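Local structure of 3,4-dihydroxybenzoate decarboxylase (Enterobacter cloacae, 5NY5) at residues E345-F350 with A385-A390; I399-D404 with L414-T419. The protein probably catalyses the reversible decarboxylation of 3,4-dihydroxybenzoate to catechol, as a metal-dependent UbiD-family enzyme that uses prenylated FMN. All blocks are in the same frame, centred on the assembly; numbering follows the deposited sequence.

Contact 1 (E345-F350 with A385-A390); sequences EAIPGF and ALIALA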
loop_
_atom_site.group_PDB
_atom_site.type_symbol
_atom_site.label_atom_id
_atom_site.label_comp_id
_atom_site.label_asym_id
_atom_site.label_seq_id
_atom_site.Cartn_x
_atom_site.Cartn_y
_atom_site.Cartn_z
ATOM N N GLU A 345 10.290 -5.059 31.908
ATOM C CA GLU A 345 11.409 -4.144 32.088
ATOM C C GLU A 345 11.173 -2.837 31.336
ATOM O O GLU A 345 11.373 -1.747 31.885
ATOM C CB GLU A 345 12.700 -4.814 31.622
ATOM C CG GLU A 345 13.948 -3.982 31.827
ATOM C CD GLU A 345 14.945 -4.147 30.695
ATOM O OE1 GLU A 345 14.686 -3.620 29.593
ATOM O OE2 GLU A 345 15.986 -4.809 30.904
ATOM N N ALA A 346 10.732 -2.926 30.082
ATOM C CA ALA A 346 10.573 -1.723 29.275
ATOM C C ALA A 346 9.302 -0.960 29.629
ATOM O O ALA A 346 9.319 0.274 29.693
ATOM C CB ALA A 346 10.587 -2.084 27.792
ATOM N N ILE A 347 8.195 -1.665 29.855
ATOM C CA ILE A 347 6.914 -1.029 30.163
ATOM C C ILE A 347 6.313 -1.696 31.394
ATOM O O ILE A 347 5.525 -2.641 31.261
ATOM C CB ILE A 347 5.942 -1.106 28.974
ATOM C CG1 ILE A 347 6.686 -0.977 27.645
ATOM C CG2 ILE A 347 4.899 -0.009 29.071
ATOM C CD1 ILE A 347 5.810 -1.220 26.441
ATOM N N PRO A 348 6.644 -1.245 32.601
ATOM C CA PRO A 348 6.157 -1.932 33.804
ATOM C C PRO A 348 4.648 -1.814 33.967
ATOM O O PRO A 348 4.062 -0.745 33.779
ATOM C CB PRO A 348 6.895 -1.219 34.943
ATOM C CG PRO A 348 8.075 -0.564 34.288
ATOM C CD PRO A 348 7.611 -0.184 32.922
ATOM N N GLY A 349 4.023 -2.934 34.328
ATOM C CA GLY A 349 2.604 -2.961 34.615
ATOM C C GLY A 349 1.690 -2.962 33.412
ATOM O O GLY A 349 0.468 -2.887 33.587
ATOM N N PHE A 350 2.232 -3.054 32.199
ATOM C CA PHE A 350 1.437 -2.958 30.980
ATOM C C PHE A 350 1.016 -4.336 30.483
ATOM O O PHE A 350 -0.178 -4.617 30.346
ATOM C CB PHE A 350 2.233 -2.204 29.908
ATOM C CG PHE A 350 1.451 -1.893 28.662
ATOM C CD1 PHE A 350 0.270 -1.175 28.727
ATOM C CD2 PHE A 350 1.918 -2.289 27.420
ATOM C CE1 PHE A 350 -0.439 -0.880 27.583
ATOM C CE2 PHE A 350 1.214 -1.992 26.270
ATOM C CZ PHE A 350 0.034 -1.288 26.353
ATOM N N ALA A 385 4.623 -5.306 20.950
ATOM C CA ALA A 385 4.798 -6.279 19.878
ATOM C C ALA A 385 6.214 -6.241 19.325
ATOM O O ALA A 385 6.795 -7.287 19.014
ATOM C CB ALA A 385 3.780 -6.026 18.768
ATOM N N LEU A 386 6.788 -5.045 19.200
ATOM C CA LEU A 386 8.162 -4.934 18.723
ATOM C C LEU A 386 9.145 -5.556 19.706
ATOM O O LEU A 386 10.150 -6.145 19.293
ATOM C CB LEU A 386 8.510 -3.469 18.472
ATOM C CG LEU A 386 7.674 -2.789 17.389
ATOM C CD1 LEU A 386 8.033 -1.319 17.273
ATOM C CD2 LEU A 386 7.860 -3.495 16.063
ATOM N N ILE A 387 8.880 -5.434 21.006
ATOM C CA ILE A 387 9.783 -6.014 21.994
ATOM C C ILE A 387 9.777 -7.533 21.889
ATOM O O ILE A 387 10.832 -8.176 21.903
ATOM C CB ILE A 387 9.411 -5.539 23.409
ATOM C CG1 ILE A 387 9.607 -4.032 23.536
ATOM C CG2 ILE A 387 10.255 -6.251 24.441
ATOM C CD1 ILE A 387 9.069 -3.458 24.826
ATOM N N ALA A 388 8.590 -8.128 21.762
ATOM C CA ALA A 388 8.495 -9.579 21.647
ATOM C C ALA A 388 9.182 -10.078 20.382
ATOM O O ALA A 388 9.923 -11.067 20.414
ATOM C CB ALA A 388 7.029 -10.009 21.669
ATOM N N LEU A 389 8.939 -9.407 19.253
ATOM C CA LEU A 389 9.612 -9.770 18.011
ATOM C C LEU A 389 11.125 -9.673 18.152
ATOM O O LEU A 389 11.861 -10.524 17.639
ATOM C CB LEU A 389 9.127 -8.871 16.876
ATOM C CG LEU A 389 7.712 -9.111 16.354
ATOM C CD1 LEU A 389 7.279 -7.966 15.464
ATOM C CD2 LEU A 389 7.649 -10.425 15.600
ATOM N N ALA A 390 11.606 -8.636 18.839
ATOM C CA ALA A 390 13.039 -8.489 19.050
ATOM C C ALA A 390 13.575 -9.542 20.008
ATOM O O ALA A 390 14.713 -9.998 19.853
ATOM C CB ALA A 390 13.346 -7.088 19.574
#
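Ile387 reaches out from one helix with its long branch, and the methyl at the end of that branch, CD1, is met by the CB of Ala346, 3.6 Å away. Both side chains leave their backbones toward the opposing segment, the isoleucine supplying the reach and the alanine a single methyl. In Ile387, CG1 lies anti to the carbonyl carbon (chi1 -64°) and the branch then runs on extended (chi2 171°), which carries CD1 well clear of its own helix. CG2, anti to the backbone N, stays behind. The CA atoms of Ala346 and Ile387 are 8.5 Å apart; the extended branch of Ile387 spans most of that gap, and the one methyl of Ala346 is enough to meet its end. Ile347 also points across, more loosely, with its own CD1 4.3 Å from the CD1 of Ile387, a meeting of two branch ends.

Helix 324-346 finishes here, and Ile347 is the first residue to leave helical geometry; the chain then turns through Pro348 and Gly349 toward strand 351-356, at one edge of the mixed sheet of the UbiD C-terminal domain. The contact lays the end of helix 324-346 against helix 380-391 by apolar packing, with no hydrogen bond between the two segments. Gly349, at a positive phi of 78°, makes the turn, its N hydrogen-bonded to Glu344 OE2. Ile387 packs further on Ala342 and Val343, one helical turn or so back along the first helix. It also packs on Ala390 of the second subunit, which places this helix pair at an interface of the hexamer.

Contact 2 (I399-D404 with L414-T419); sequences ILVDED and LWAMTT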
loop_
_atom_site.group_PDB
_atom_site.type_symbol
_atom_site.label_atom_id
_atom_site.label_comp_id
_atom_site.label_asym_id
_atom_site.label_seq_id
_atom_site.Cartn_x
_atom_site.Cartn_y
_atom_site.Cartn_z
ATOM N N ILE A 399 -0.472 -11.071 17.966
ATOM C CA ILE A 399 -1.825 -10.568 18.136
ATOM C C ILE A 399 -1.897 -9.865 19.481
ATOM O O ILE A 399 -1.520 -10.440 20.507
ATOM C CB ILE A 399 -2.870 -11.693 18.036
ATOM C CG1 ILE A 399 -2.843 -12.303 16.635
ATOM C CG2 ILE A 399 -4.250 -11.157 18.345
ATOM C CD1 ILE A 399 -3.763 -13.473 16.452
ATOM N N LEU A 400 -2.362 -8.621 19.470
ATOM C CA LEU A 400 -2.528 -7.816 20.671
ATOM C C LEU A 400 -4.001 -7.776 21.056
ATOM O O LEU A 400 -4.849 -7.443 20.227
ATOM C CB LEU A 400 -2.013 -6.394 20.440
ATOM C CG LEU A 400 -0.582 -6.215 19.934
ATOM C CD1 LEU A 400 -0.410 -4.839 19.323
ATOM C CD2 LEU A 400 0.401 -6.412 21.070
ATOM N N VAL A 401 -4.303 -8.109 22.310
ATOM C CA VAL A 401 -5.662 -8.064 22.831
ATOM C C VAL A 401 -5.638 -7.396 24.201
ATOM O O VAL A 401 -4.590 -7.249 24.826
ATOM C CB VAL A 401 -6.305 -9.463 22.925
ATOM C CG1 VAL A 401 -6.394 -10.106 21.560
ATOM C CG2 VAL A 401 -5.512 -10.338 23.869
ATOM N N ASP A 402 -6.822 -7.001 24.666
ATOM C CA ASP A 402 -6.972 -6.329 25.947
ATOM C C ASP A 402 -7.148 -7.343 27.077
ATOM O O ASP A 402 -7.192 -8.556 26.864
ATOM C CB ASP A 402 -8.148 -5.357 25.905
ATOM C CG ASP A 402 -7.940 -4.238 24.911
ATOM O OD1 ASP A 402 -7.038 -3.404 25.135
ATOM O OD2 ASP A 402 -8.684 -4.189 23.909
ATOM N N GLU A 403 -7.256 -6.832 28.304
ATOM C CA GLU A 403 -7.296 -7.691 29.479
ATOM C C GLU A 403 -8.614 -8.439 29.632
ATOM O O GLU A 403 -8.683 -9.363 30.447
ATOM C CB GLU A 403 -7.016 -6.870 30.741
ATOM C CG GLU A 403 -8.101 -5.866 31.111
ATOM C CD GLU A 403 -8.005 -4.568 30.329
ATOM O OE1 GLU A 403 -7.466 -4.583 29.204
ATOM O OE2 GLU A 403 -8.462 -3.525 30.845
ATOM N N ASP A 404 -9.653 -8.077 28.879
ATOM C CA ASP A 404 -10.925 -8.783 28.938
ATOM C C ASP A 404 -11.060 -9.834 27.842
ATOM O O ASP A 404 -12.178 -10.233 27.506
ATOM C CB ASP A 404 -12.087 -7.790 28.880
ATOM C CG ASP A 404 -12.144 -7.025 27.574
ATOM O OD1 ASP A 404 -11.133 -7.007 26.843
ATOM O OD2 ASP A 404 -13.204 -6.432 27.288
ATOM N N LEU A 414 -10.238 -15.000 17.948
ATOM C CA LEU A 414 -10.885 -14.639 16.692
ATOM C C LEU A 414 -11.997 -13.621 16.907
ATOM O O LEU A 414 -12.313 -12.852 15.994
ATOM C CB LEU A 414 -11.423 -15.889 15.998
ATOM C CG LEU A 414 -10.370 -16.889 15.521
ATOM C CD1 LEU A 414 -11.010 -18.155 15.000
ATOM C CD2 LEU A 414 -9.494 -16.269 14.449
ATOM N N TRP A 415 -12.594 -13.595 18.100
ATOM C CA TRP A 415 -13.602 -12.583 18.400
ATOM C C TRP A 415 -12.989 -11.188 18.419
ATOM O O TRP A 415 -13.536 -10.249 17.831
ATOM C CB TRP A 415 -14.279 -12.888 19.734
ATOM C CG TRP A 415 -15.192 -11.791 20.190
ATOM C CD1 TRP A 415 -16.479 -11.581 19.795
ATOM C CD2 TRP A 415 -14.885 -10.749 21.125
ATOM N NE1 TRP A 415 -16.994 -10.477 20.424
ATOM C CE2 TRP A 415 -16.034 -9.947 21.244
ATOM C CE3 TRP A 415 -13.752 -10.417 21.868
ATOM C CZ2 TRP A 415 -16.083 -8.837 22.081
ATOM C CZ3 TRP A 415 -13.803 -9.313 22.695
ATOM C CH2 TRP A 415 -14.959 -8.536 22.794
ATOM N N ALA A 416 -11.857 -11.029 19.109
ATOM C CA ALA A 416 -11.169 -9.743 19.106
ATOM C C ALA A 416 -10.738 -9.350 17.701
ATOM O O ALA A 416 -10.733 -8.161 17.361
ATOM C CB ALA A 416 -9.960 -9.791 20.038
HETATM N N MSE A 417 -10.393 -10.331 16.873
HETATM C CA MSE A 417 -9.995 -10.105 15.492
HETATM C C MSE A 417 -11.181 -9.802 14.590
HETATM O O MSE A 417 -11.008 -9.429 13.433
HETATM C CB MSE A 417 -9.243 -11.319 14.952
HETATM C CG MSE A 417 -7.879 -11.502 15.566
HETATM SE SE MSE A 417 -6.535 -12.013 14.269
HETATM C CE MSE A 417 -6.786 -13.935 14.305
ATOM N N THR A 418 -12.389 -9.968 15.123
ATOM C CA THR A 418 -13.614 -9.722 14.375
ATOM C C THR A 418 -14.263 -8.390 14.729
ATOM O O THR A 418 -14.656 -7.639 13.833
ATOM C CB THR A 418 -14.606 -10.871 14.610
ATOM O OG1 THR A 418 -14.158 -12.040 13.917
ATOM C CG2 THR A 418 -15.983 -10.504 14.114
ATOM N N THR A 419 -14.368 -8.068 16.016
ATOM C CA THR A 419 -15.087 -6.882 16.460
ATOM C C THR A 419 -14.179 -5.766 16.951
ATOM O O THR A 419 -14.681 -4.697 17.307
ATOM C CB THR A 419 -16.075 -7.243 17.575
ATOM O OG1 THR A 419 -15.351 -7.532 18.777
ATOM C CG2 THR A 419 -16.904 -8.453 17.181
#
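A strand-to-helix connection of the UbiD C-terminal domain brings this pair together: strand 397-401 runs into a short loop, and helix 410-419 returns to pack on the strand just left. Ile399 and Val401, two residues apart on the strand, both point toward the helix. At the far end of Ile399, CD1 touches the terminal methyl of the selenomethionine Met417 (CE, 3.7 Å) and nearly as closely its selenium (SE, 3.8 Å from the same CD1). The two side chains cross at about a right angle. Met417 manages this although its CB does not aim at the strand: its chain bends at chi2 (-139°) and again at chi3 (-87°), bringing SE and CE round to the isoleucine, and an unbranched, flexible chain makes both bends readily.

Within the mixed sheet, strand 397-401 is an inner strand, hydrogen-bonded to 365-370 and 455-462; the helix covers one of its faces, and Ile399 and Val401 suit that buried side because they are apolar. Nearer the strand's end, Val401 CG1 rests on Ala416 CB at 3.9 Å. The small alanine allows the backbones their closest approach here, 6.9 Å between the CA atoms of Val401 and Ala416.

Elsewhere on the helix, Thr418 OG1 donates to Leu414 O at 2.9 Å, tilted 28° from the carbonyl plane. Trp415 also reaches the third subunit: its NE1 is hydrogen-bonded to Pro291 O there and its ring meets that of Tyr293 of the same subunit, while Arg475 of its own chain makes a cation-pi contact with it.

Contact 1 precedes contact 2 along the chain, and their centres lie about 18 Å apart on the same side of the chain's centre. Both lie in the UbiD C-terminal domain, contact 1 between two helices beside its mixed sheet and contact 2 between a strand of that sheet and a helix. Helix 380-391 is followed, after a short connection, by strand 397-401, and the two meet where Ala385 CB lies 4.1 Å from Leu400 CD2. Leu400 thus faces helix 380-391 while Ile399 and Val401 face helix 410-419, so the strand is packed on both faces. Each contact also borders a different subunit, and both lie away from the known cofactor and manganese sites.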